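Local coordinates for uncharacterized protein (Bacteroides cellulosilyticus, PDB 5JVK) that probably hydrolyses O-glycosidic bonds in carbohydrates, as a family 39 glycoside hydrolase thought to act within polysaccharide chains, at residues N294-G299 and A358-L363; H154-V159 and K209-R214; G69-E74 and Y91-E96; G278-D283 and N326-K331. All blocks are in the same frame, centred on the assembly; numbering follows the deposited sequence.

Interaction 1: N294-G299 and A358-L363; sequences NTPDFG and ARTYLL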
# COMPACT_ATOMS: atom_id res chain seq x y z
N ASN A 294 -5.58 -10.76 11.66
CA ASN A 294 -5.46 -10.11 12.97
C ASN A 294 -5.09 -8.64 12.82
O ASN A 294 -4.69 -8.19 11.74
CB ASN A 294 -4.41 -10.81 13.83
CG ASN A 294 -4.67 -12.30 13.96
OD1 ASN A 294 -3.90 -13.12 13.46
ND2 ASN A 294 -5.76 -12.64 14.62
N THR A 295 -5.19 -7.90 13.92
CA THR A 295 -4.81 -6.48 13.94
C THR A 295 -3.30 -6.32 13.72
O THR A 295 -2.52 -7.23 14.01
CB THR A 295 -5.14 -5.79 15.29
OG1 THR A 295 -4.38 -6.39 16.35
CG2 THR A 295 -6.63 -5.88 15.60
N PRO A 296 -2.87 -5.15 13.20
CA PRO A 296 -1.44 -4.85 13.19
C PRO A 296 -0.89 -4.50 14.58
O PRO A 296 0.31 -4.60 14.79
CB PRO A 296 -1.35 -3.63 12.27
CG PRO A 296 -2.67 -2.96 12.43
CD PRO A 296 -3.67 -4.07 12.60
N ASP A 297 -1.77 -4.10 15.50
CA ASP A 297 -1.38 -3.78 16.88
C ASP A 297 -0.84 -5.00 17.62
O ASP A 297 0.27 -4.96 18.16
CB ASP A 297 -2.58 -3.22 17.67
CG ASP A 297 -3.18 -1.97 17.05
OD1 ASP A 297 -3.21 -0.91 17.71
OD2 ASP A 297 -3.65 -2.06 15.89
N PHE A 298 -1.63 -6.07 17.63
CA PHE A 298 -1.32 -7.29 18.39
C PHE A 298 -0.91 -8.50 17.55
O PHE A 298 -0.18 -9.36 18.05
CB PHE A 298 -2.52 -7.68 19.27
CG PHE A 298 -3.00 -6.58 20.18
CD1 PHE A 298 -2.11 -5.78 20.90
CD2 PHE A 298 -4.37 -6.36 20.34
CE1 PHE A 298 -2.57 -4.78 21.74
CE2 PHE A 298 -4.83 -5.37 21.19
CZ PHE A 298 -3.93 -4.57 21.89
N GLY A 299 -1.38 -8.59 16.30
CA GLY A 299 -0.94 -9.65 15.39
C GLY A 299 -1.19 -11.07 15.87
O GLY A 299 -2.28 -11.37 16.37
N ALA A 358 -4.82 2.01 7.65
CA ALA A 358 -4.45 3.26 8.32
C ALA A 358 -3.55 2.99 9.52
O ALA A 358 -2.54 3.67 9.71
CB ALA A 358 -5.69 4.02 8.77
N ARG A 359 -3.92 1.99 10.32
CA ARG A 359 -3.16 1.61 11.50
C ARG A 359 -1.76 1.08 11.19
O ARG A 359 -0.82 1.36 11.93
CB ARG A 359 -3.96 0.61 12.36
CG ARG A 359 -4.98 1.33 13.22
CD ARG A 359 -6.21 0.51 13.60
NE ARG A 359 -5.92 -0.66 14.42
CZ ARG A 359 -6.84 -1.40 15.03
NH1 ARG A 359 -8.14 -1.12 14.92
NH2 ARG A 359 -6.47 -2.45 15.76
N THR A 360 -1.63 0.35 10.08
CA THR A 360 -0.31 -0.11 9.60
C THR A 360 0.65 1.06 9.36
O THR A 360 1.77 1.05 9.86
CB THR A 360 -0.43 -0.95 8.31
OG1 THR A 360 -1.13 -2.16 8.59
CG2 THR A 360 0.95 -1.30 7.73
N TYR A 361 0.20 2.05 8.60
CA TYR A 361 1.06 3.18 8.25
C TYR A 361 1.30 4.14 9.42
O TYR A 361 2.38 4.71 9.54
CB TYR A 361 0.51 3.92 7.02
CG TYR A 361 0.64 3.10 5.75
CD1 TYR A 361 1.89 2.80 5.23
CD2 TYR A 361 -0.48 2.62 5.08
CE1 TYR A 361 2.03 2.04 4.08
CE2 TYR A 361 -0.36 1.86 3.93
CZ TYR A 361 0.90 1.58 3.43
OH TYR A 361 1.05 0.83 2.29
N LEU A 362 0.30 4.28 10.30
CA LEU A 362 0.46 5.05 11.53
C LEU A 362 1.43 4.38 12.50
O LEU A 362 2.31 5.05 13.04
CB LEU A 362 -0.90 5.30 12.20
CG LEU A 362 -1.82 6.25 11.44
CD1 LEU A 362 -3.26 6.10 11.90
CD2 LEU A 362 -1.36 7.69 11.57
N LEU A 363 1.28 3.07 12.70
CA LEU A 363 2.23 2.32 13.53
C LEU A 363 3.62 2.18 12.89
O LEU A 363 4.63 2.20 13.59
CB LEU A 363 1.67 0.93 13.89
CG LEU A 363 0.47 0.91 14.84
CD1 LEU A 363 -0.17 -0.47 14.86
CD2 LEU A 363 0.86 1.34 16.25

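Interaction 2: H154-V159 and K209-R214; sequences HMYQFV and KEMGNR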
# COMPACT_ATOMS: atom_id res chain seq x y z
N HIS A 154 5.35 -3.79 -21.04
CA HIS A 154 4.72 -3.42 -19.76
C HIS A 154 5.67 -2.68 -18.81
O HIS A 154 5.22 -1.84 -18.03
CB HIS A 154 4.05 -4.63 -19.08
CG HIS A 154 4.99 -5.70 -18.61
ND1 HIS A 154 5.51 -5.73 -17.33
CD2 HIS A 154 5.48 -6.79 -19.24
CE1 HIS A 154 6.29 -6.78 -17.20
NE2 HIS A 154 6.29 -7.45 -18.34
N MET A 155 6.98 -2.96 -18.88
CA MET A 155 7.97 -2.24 -18.06
C MET A 155 8.08 -0.76 -18.39
O MET A 155 8.10 0.07 -17.48
CB MET A 155 9.35 -2.89 -18.17
CG MET A 155 9.54 -4.10 -17.28
SD MET A 155 9.44 -3.73 -15.52
CE MET A 155 10.86 -2.66 -15.32
N TYR A 156 8.16 -0.43 -19.68
CA TYR A 156 8.16 0.97 -20.14
C TYR A 156 6.85 1.68 -19.76
O TYR A 156 6.88 2.84 -19.36
CB TYR A 156 8.39 1.07 -21.66
CG TYR A 156 9.78 0.67 -22.12
CD1 TYR A 156 10.91 1.34 -21.65
CD2 TYR A 156 9.97 -0.37 -23.04
CE1 TYR A 156 12.19 0.99 -22.07
CE2 TYR A 156 11.24 -0.72 -23.47
CZ TYR A 156 12.35 -0.04 -22.99
OH TYR A 156 13.61 -0.39 -23.40
N GLN A 157 5.73 0.96 -19.88
CA GLN A 157 4.41 1.48 -19.47
C GLN A 157 4.35 1.80 -17.97
O GLN A 157 3.92 2.89 -17.59
CB GLN A 157 3.30 0.49 -19.83
CG GLN A 157 2.99 0.40 -21.32
CD GLN A 157 1.92 -0.63 -21.65
OE1 GLN A 157 2.14 -1.83 -21.51
NE2 GLN A 157 0.75 -0.16 -22.09
N PHE A 158 4.79 0.85 -17.14
CA PHE A 158 4.85 1.03 -15.68
C PHE A 158 5.72 2.21 -15.26
O PHE A 158 5.28 3.06 -14.47
CB PHE A 158 5.36 -0.25 -14.96
CG PHE A 158 4.26 -1.15 -14.45
CD1 PHE A 158 4.04 -2.40 -15.01
CD2 PHE A 158 3.45 -0.74 -13.40
CE1 PHE A 158 3.03 -3.23 -14.54
CE2 PHE A 158 2.44 -1.56 -12.92
CZ PHE A 158 2.22 -2.80 -13.49
N VAL A 159 6.93 2.28 -15.80
CA VAL A 159 7.92 3.27 -15.38
C VAL A 159 7.55 4.69 -15.84
O VAL A 159 7.69 5.64 -15.07
CB VAL A 159 9.35 2.88 -15.84
CG1 VAL A 159 10.36 3.99 -15.53
CG2 VAL A 159 9.78 1.59 -15.16
N LYS A 209 20.80 -1.49 -16.28
CA LYS A 209 21.45 -0.59 -17.26
C LYS A 209 20.42 0.22 -18.05
O LYS A 209 20.54 1.44 -18.17
CB LYS A 209 22.31 -1.39 -18.25
CG LYS A 209 23.37 -0.58 -18.98
CD LYS A 209 23.86 -1.31 -20.22
CE LYS A 209 24.86 -0.48 -21.01
NZ LYS A 209 26.19 -0.41 -20.35
N GLU A 210 19.43 -0.50 -18.59
CA GLU A 210 18.41 0.07 -19.47
C GLU A 210 17.61 1.17 -18.78
O GLU A 210 17.44 2.26 -19.32
CB GLU A 210 17.48 -1.04 -19.96
CG GLU A 210 16.43 -0.63 -21.00
CD GLU A 210 17.02 -0.22 -22.34
OE1 GLU A 210 18.21 -0.51 -22.61
OE2 GLU A 210 16.28 0.39 -23.14
N MET A 211 17.11 0.85 -17.58
CA MET A 211 16.32 1.79 -16.79
C MET A 211 17.19 2.89 -16.17
O MET A 211 16.79 4.05 -16.15
CB MET A 211 15.57 1.06 -15.68
CG MET A 211 14.51 0.09 -16.19
SD MET A 211 13.18 0.98 -17.00
CE MET A 211 12.32 -0.35 -17.83
N GLY A 212 18.36 2.51 -15.67
CA GLY A 212 19.26 3.45 -15.02
C GLY A 212 18.69 3.85 -13.67
O GLY A 212 18.28 2.99 -12.89
N ASN A 213 18.65 5.16 -13.42
CA ASN A 213 18.09 5.71 -12.18
C ASN A 213 16.60 6.07 -12.30
O ASN A 213 16.05 6.74 -11.42
CB ASN A 213 18.93 6.90 -11.70
CG ASN A 213 20.31 6.47 -11.22
OD1 ASN A 213 20.77 5.36 -11.51
ND2 ASN A 213 20.99 7.36 -10.50
N ARG A 214 15.95 5.60 -13.36
CA ARG A 214 14.49 5.58 -13.43
C ARG A 214 13.92 4.54 -12.46
O ARG A 214 12.77 4.67 -12.01
CB ARG A 214 14.03 5.27 -14.86
CG ARG A 214 14.48 6.28 -15.91
CD ARG A 214 14.07 5.83 -17.31
NE ARG A 214 12.64 6.02 -17.55
CZ ARG A 214 11.95 5.49 -18.57
NH1 ARG A 214 12.54 4.73 -19.48
NH2 ARG A 214 10.65 5.74 -18.67

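Interaction 3: G69-E74 and Y91-E96; sequences GYYTLE and YAVVPE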
# COMPACT_ATOMS: atom_id res chain seq x y z
N GLY A 69 -15.77 12.29 2.05
CA GLY A 69 -16.26 11.00 2.50
C GLY A 69 -16.19 9.89 1.48
O GLY A 69 -15.91 10.12 0.31
N TYR A 70 -16.42 8.68 1.97
CA TYR A 70 -16.64 7.48 1.17
C TYR A 70 -18.15 7.36 1.00
O TYR A 70 -18.88 7.22 2.00
CB TYR A 70 -16.09 6.25 1.90
CG TYR A 70 -16.18 4.97 1.11
CD1 TYR A 70 -15.31 4.74 0.04
CD2 TYR A 70 -17.11 3.99 1.43
CE1 TYR A 70 -15.38 3.57 -0.69
CE2 TYR A 70 -17.19 2.81 0.70
CZ TYR A 70 -16.32 2.61 -0.36
OH TYR A 70 -16.38 1.45 -1.08
N TYR A 71 -18.62 7.42 -0.24
CA TYR A 71 -20.05 7.45 -0.55
C TYR A 71 -20.50 6.21 -1.30
O TYR A 71 -19.73 5.63 -2.07
CB TYR A 71 -20.39 8.69 -1.38
CG TYR A 71 -20.24 9.99 -0.63
CD1 TYR A 71 -21.33 10.60 -0.02
CD2 TYR A 71 -18.99 10.61 -0.53
CE1 TYR A 71 -21.20 11.79 0.67
CE2 TYR A 71 -18.85 11.81 0.16
CZ TYR A 71 -19.95 12.39 0.76
OH TYR A 71 -19.82 13.57 1.45
N THR A 72 -21.74 5.80 -1.05
CA THR A 72 -22.45 4.84 -1.90
C THR A 72 -23.26 5.66 -2.91
O THR A 72 -24.01 6.55 -2.52
CB THR A 72 -23.39 3.93 -1.09
OG1 THR A 72 -22.66 3.27 -0.05
CG2 THR A 72 -24.05 2.88 -1.98
N LEU A 73 -23.08 5.36 -4.19
CA LEU A 73 -23.78 6.03 -5.28
C LEU A 73 -24.94 5.16 -5.76
O LEU A 73 -24.71 4.13 -6.39
CB LEU A 73 -22.81 6.31 -6.44
CG LEU A 73 -23.36 6.89 -7.74
CD1 LEU A 73 -24.12 8.20 -7.53
CD2 LEU A 73 -22.22 7.10 -8.72
N GLU A 74 -26.17 5.57 -5.44
CA GLU A 74 -27.39 4.88 -5.90
C GLU A 74 -27.94 5.60 -7.13
O GLU A 74 -28.33 6.76 -7.03
CB GLU A 74 -28.44 4.87 -4.79
CG GLU A 74 -28.06 4.04 -3.57
CD GLU A 74 -28.84 4.42 -2.31
OE1 GLU A 74 -30.00 4.85 -2.42
OE2 GLU A 74 -28.27 4.26 -1.20
N TYR A 91 -18.21 5.74 -4.40
CA TYR A 91 -17.55 6.95 -4.88
C TYR A 91 -16.78 7.60 -3.74
O TYR A 91 -17.36 7.95 -2.71
CB TYR A 91 -18.60 7.91 -5.45
CG TYR A 91 -18.02 9.03 -6.28
CD1 TYR A 91 -17.63 8.82 -7.61
CD2 TYR A 91 -17.86 10.31 -5.75
CE1 TYR A 91 -17.09 9.85 -8.37
CE2 TYR A 91 -17.32 11.35 -6.51
CZ TYR A 91 -16.94 11.11 -7.82
OH TYR A 91 -16.42 12.13 -8.57
N ALA A 92 -15.48 7.75 -3.92
CA ALA A 92 -14.59 8.27 -2.88
C ALA A 92 -14.28 9.74 -3.12
O ALA A 92 -13.64 10.09 -4.12
CB ALA A 92 -13.30 7.45 -2.86
N VAL A 93 -14.76 10.60 -2.22
CA VAL A 93 -14.40 12.02 -2.21
C VAL A 93 -13.29 12.22 -1.17
O VAL A 93 -13.57 12.37 0.03
CB VAL A 93 -15.63 12.92 -1.92
CG1 VAL A 93 -15.24 14.39 -1.97
CG2 VAL A 93 -16.74 12.61 -2.91
N VAL A 94 -12.05 12.23 -1.65
CA VAL A 94 -10.85 12.20 -0.78
C VAL A 94 -10.22 13.58 -0.64
O VAL A 94 -10.45 14.45 -1.48
CB VAL A 94 -9.79 11.18 -1.30
CG1 VAL A 94 -10.42 9.81 -1.50
CG2 VAL A 94 -9.11 11.67 -2.58
N PRO A 95 -9.41 13.79 0.43
CA PRO A 95 -8.69 15.06 0.54
C PRO A 95 -7.60 15.19 -0.51
O PRO A 95 -6.98 14.20 -0.88
CB PRO A 95 -8.08 15.01 1.95
CG PRO A 95 -7.98 13.56 2.26
CD PRO A 95 -9.16 12.93 1.60
N GLU A 96 -7.37 16.41 -0.98
CA GLU A 96 -6.33 16.69 -1.97
C GLU A 96 -5.00 16.82 -1.24
O GLU A 96 -4.89 17.56 -0.26
CB GLU A 96 -6.66 17.98 -2.73
CG GLU A 96 -5.88 18.16 -4.02
CD GLU A 96 -6.29 19.42 -4.77
OE1 GLU A 96 -7.51 19.62 -5.00
OE2 GLU A 96 -5.39 20.20 -5.14

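Interaction 4: G278-D283 and N326-K331; sequences GVDFQD and NLRSDK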
# COMPACT_ATOMS: atom_id res chain seq x y z
N GLY A 278 27.50 -13.04 4.90
CA GLY A 278 26.92 -12.55 3.64
C GLY A 278 26.42 -11.11 3.64
O GLY A 278 25.84 -10.67 2.65
N VAL A 279 26.64 -10.37 4.73
CA VAL A 279 26.12 -9.01 4.91
C VAL A 279 26.44 -8.03 3.76
O VAL A 279 25.59 -7.20 3.40
CB VAL A 279 26.57 -8.39 6.27
CG1 VAL A 279 28.07 -8.12 6.31
CG2 VAL A 279 25.79 -7.12 6.58
N ASP A 280 27.64 -8.13 3.19
CA ASP A 280 28.10 -7.19 2.14
C ASP A 280 27.43 -7.36 0.78
O ASP A 280 27.48 -6.44 -0.04
CB ASP A 280 29.62 -7.30 1.94
CG ASP A 280 30.41 -6.78 3.12
OD1 ASP A 280 30.10 -5.66 3.60
OD2 ASP A 280 31.34 -7.47 3.56
N PHE A 281 26.81 -8.51 0.53
CA PHE A 281 26.23 -8.81 -0.78
C PHE A 281 24.79 -8.30 -0.99
O PHE A 281 24.12 -8.71 -1.94
CB PHE A 281 26.36 -10.31 -1.07
CG PHE A 281 27.79 -10.79 -1.05
CD1 PHE A 281 28.60 -10.63 -2.17
CD2 PHE A 281 28.33 -11.36 0.10
CE1 PHE A 281 29.93 -11.05 -2.16
CE2 PHE A 281 29.66 -11.78 0.12
CZ PHE A 281 30.46 -11.63 -1.01
N GLN A 282 24.33 -7.42 -0.09
CA GLN A 282 23.09 -6.66 -0.29
C GLN A 282 23.25 -5.22 0.17
O GLN A 282 24.15 -4.88 0.95
CB GLN A 282 21.93 -7.26 0.51
CG GLN A 282 21.88 -8.78 0.58
CD GLN A 282 22.23 -9.33 1.94
OE1 GLN A 282 23.20 -8.92 2.58
NE2 GLN A 282 21.44 -10.29 2.40
N ASP A 283 22.35 -4.37 -0.33
CA ASP A 283 22.11 -3.04 0.22
C ASP A 283 20.95 -3.07 1.22
O ASP A 283 20.86 -2.22 2.11
CB ASP A 283 21.83 -2.05 -0.90
CG ASP A 283 22.93 -2.02 -1.95
OD1 ASP A 283 24.11 -2.02 -1.58
OD2 ASP A 283 22.60 -2.00 -3.16
N ASN A 326 24.34 -5.28 13.10
CA ASN A 326 25.04 -6.12 12.14
C ASN A 326 25.28 -5.36 10.84
O ASN A 326 24.70 -5.67 9.80
CB ASN A 326 24.26 -7.42 11.88
CG ASN A 326 24.08 -8.25 13.13
OD1 ASN A 326 24.79 -9.23 13.34
ND2 ASN A 326 23.12 -7.86 13.97
N LEU A 327 26.16 -4.37 10.92
CA LEU A 327 26.47 -3.49 9.79
C LEU A 327 27.29 -4.21 8.71
O LEU A 327 27.84 -5.29 8.94
CB LEU A 327 27.24 -2.26 10.26
CG LEU A 327 26.55 -1.34 11.28
CD1 LEU A 327 27.54 -0.30 11.79
CD2 LEU A 327 25.33 -0.67 10.69
N ARG A 328 27.36 -3.60 7.53
CA ARG A 328 28.22 -4.07 6.45
C ARG A 328 29.68 -3.73 6.74
O ARG A 328 29.97 -3.00 7.70
CB ARG A 328 27.81 -3.43 5.12
CG ARG A 328 26.39 -3.76 4.66
CD ARG A 328 26.05 -2.98 3.40
NE ARG A 328 26.67 -3.59 2.22
CZ ARG A 328 27.29 -2.93 1.23
NH1 ARG A 328 27.41 -1.60 1.23
NH2 ARG A 328 27.80 -3.63 0.22
N SER A 329 30.60 -4.24 5.91
CA SER A 329 32.04 -3.94 6.04
C SER A 329 32.33 -2.45 5.91
O SER A 329 33.10 -1.89 6.69
CB SER A 329 32.84 -4.72 4.99
OG SER A 329 32.74 -6.11 5.22
N ASP A 330 31.67 -1.80 4.94
CA ASP A 330 31.73 -0.33 4.79
C ASP A 330 30.88 0.46 5.81
O ASP A 330 30.69 1.66 5.65
CB ASP A 330 31.40 0.08 3.33
CG ASP A 330 29.95 -0.22 2.92
OD1 ASP A 330 29.15 -0.70 3.75
OD2 ASP A 330 29.62 0.03 1.75
N LYS A 331 30.35 -0.24 6.82
CA LYS A 331 29.56 0.33 7.92
C LYS A 331 28.18 0.91 7.53
O LYS A 331 27.52 1.53 8.36
CB LYS A 331 30.38 1.35 8.73
CG LYS A 331 31.64 0.79 9.38
CD LYS A 331 31.31 -0.14 10.54
CE LYS A 331 32.52 -0.43 11.42
NZ LYS A 331 33.44 -1.42 10.80

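Interaction 1: N294-G299 and A358-L363
The guanidinium of Arg359 receives Asp297 OD2 at its edge, in plane, while Pro296 CG and Thr295 CG2 approach it obliquely; within the loop, Asp297 CB lies over one face of the Phe298 ring, toward its rim. This is a (beta/alpha)8 barrel, and here the loop leaving its sixth strand, 284-287, meets helix 350-366, which follows the seventh. Arg359, its chain bent at chi3 (64°), grips side-on: NH2 lies 2.8 Å and NE 3.0 Å from Asp297 OD2. One oxygen therefore takes both N-H groups, NE on its syn lone pair and NH2 from above the carboxylate plane, because the two flat groups stand 84° apart. That turn leaves Asp297 OD1 to Lys430 and Trp446 of the C-terminal sheet, so the carboxylate ties loop, helix and sheet together. An alanine at Asp297 would remove the carboxylate and would probably leave the buried charge of Arg359 poorly compensated and deprive Lys430 and Trp446 of a partner. Beside the salt bridge, Pro296 CG sits 3.8 Å from Arg359 CB, and Pro296 CB lies 4.3 Å from Leu363 CD1. An ST motif braces the loop: Thr295 OG1 accepts from Phe298 N at 3.1 Å, with an N-H...O angle of 164°.

Interaction 2: H154-V159 and K209-R214
Met211 packs its methyl end against helix 153-164, and there the packing is close. Its chain leaves with CG beside the backbone N (chi1 -65°), bends at chi2 and then extends, which brings Met211 CE to 3.7 Å from Met155 CE and 3.9 Å from Met155 CB. Met155 is itself bent at chi2 and chi3, and the two chains cross obliquely. Val159 meets Met211 tip to tip, CG2 standing 3.9 Å from SD, and Met151 touches both Met211 and Tyr156 nearby. The partners are successive outer helices of the (beta/alpha)8 barrel: helix 153-164 follows the second strand, 132-138, and helix 194-211 follows the third, 168-174. Gly212, the first residue to leave helical angles, has positive phi, and beyond it Arg214 points toward Val159. Away from the methionines the contact loosens into polar tips near solvent. Tyr156 OH donates to Glu210 OE2 at 2.8 Å; the oxygen lies in the plane of the ring, at its edge, but the hydroxyl meets the carboxylate from above, the two planes being 75° apart. A phenylalanine at Tyr156 would probably lose this hydrogen bond, the only one between the two segments, and leave the exposed Glu210 side chain less well fixed. Arg214 lays one face of its guanidinium on Val159 CG1, with NH2 3.6 Å from that methyl, and the same NH2 forms a salt bridge to Glu163, one turn further along helix 153-164.

Interaction 3: G69-E74 and Y91-E96
Val93 O is the best-held polar atom, gripped by two donors: Gly69 N, 3.0 Å away in the carbonyl plane and on a lone pair, and Gln406 NE2, reaching in from helix 403-415. The return bond, Val93 N to Gly69 O, is 2.8 Å long and runs nearly along the C=O axis, so Gly69 and Val93 form a hydrogen-bonded antiparallel pair. Two residues along, Tyr71 and Tyr91 form another: Tyr71 N to Tyr91 O and Tyr91 N to Tyr71 O both measure 2.8 Å, the donors standing somewhat above the carbonyl planes. Between them Tyr70 and Ala92 make a non-hydrogen-bonded pair. The strands, 69-78 and 83-94, are the arms of a beta hairpin in the five-stranded mixed sheet of the N-terminal region, and here they run at 156° to one another. On one face, Tyr71 and Val93 cross obliquely. Tyr71 CG lies beside its backbone N (chi1 -68°), which brings CE2 to 3.8 Å from Val93 CG2 and sets Tyr91 O at the ring edge. The ring also claims the ground beside Gly69, where a beta carbon would come within 3.1 Å of Tyr71 CE2. Tyr71 OH is hydrogen-bonded to Glu67 O. On the other face, Tyr70 CD1 touches Ala92 CB at 4.4 Å, while Tyr70 OH reaches Pro401 O, just before helix 403-415. The chemistry implies that the main chain probably fixes the register, and that the side chains of Tyr70 and Ala92, together with the carbonyl of Val93, join the hairpin to helix 403-415, which follows the last strand of the (beta/alpha)8 barrel.

Interaction 4: G278-D283 and N326-K331
Neither segment is regular helix or strand: 326-331 folds into a type I beta turn from Arg328 to Lys331, and the two backbones come nearest where Asp280 CA lies 5.3 Å from Arg328 CA. Asp280 spans the contact with both carboxylate oxygens. Asp280 OD1 accepts from Ser329 N at 2.8 Å and Asp280 OD2 from Ser329 OG at 2.6 Å, each on its syn lone pair, so the carboxylate clamps one serine by main chain and side chain, which probably restrains its rotation. Arg328 answers in the reverse direction. With the chain bent at chi3 (77°), Arg328 NH2 comes 2.8 Å from Asp280 O, an almost straight bond (172°) in the guanidinium plane and on a carbonyl lone pair. Arg328 NH1 makes a salt bridge of 2.8 Å with Asp330 OD2 inside the turn. Asp283 OD1 stands over one face of the guanidinium, too distant for a bond, though its negative charge would probably help stabilise the positive charge of Arg328; Tyr241 and Lys245 hold that carboxylate. Val279 packs its methyls against the other segment's backbone, CG2 lying 3.6 Å from Leu327 O, and also 3.9 Å from Arg328 CG. Both segments lead from a helix into a barrel strand, 284-287 and 335-341, so these are neighbouring alpha-beta loops where the strands of a (beta/alpha)8 barrel begin, opposite the C-terminal strand ends that carry the active site in such folds.

How the interactions relate
Interactions 1, 2 and 4 all belong to the (beta/alpha)8 barrel, whereas interaction 3 lies in the N-terminal beta sheet. Interactions 1 and 3 are buried, interaction 2 is partly so, and interaction 4 is on the surface. Helix 312-325 links interactions 1 and 4: loop 294-299 precedes it and 326-331 follows it, and the nearest atoms of the two interactions are about 19 Å apart. Helix 403-415 similarly packs against both 358-363 and the hairpin of interaction 3. Chemistry follows place: a buried salt bridge in 1, methionine packing with a polar rim in 2, main-chain pairing in 3, and carboxylate and guanidinium bonds to the backbone in 4.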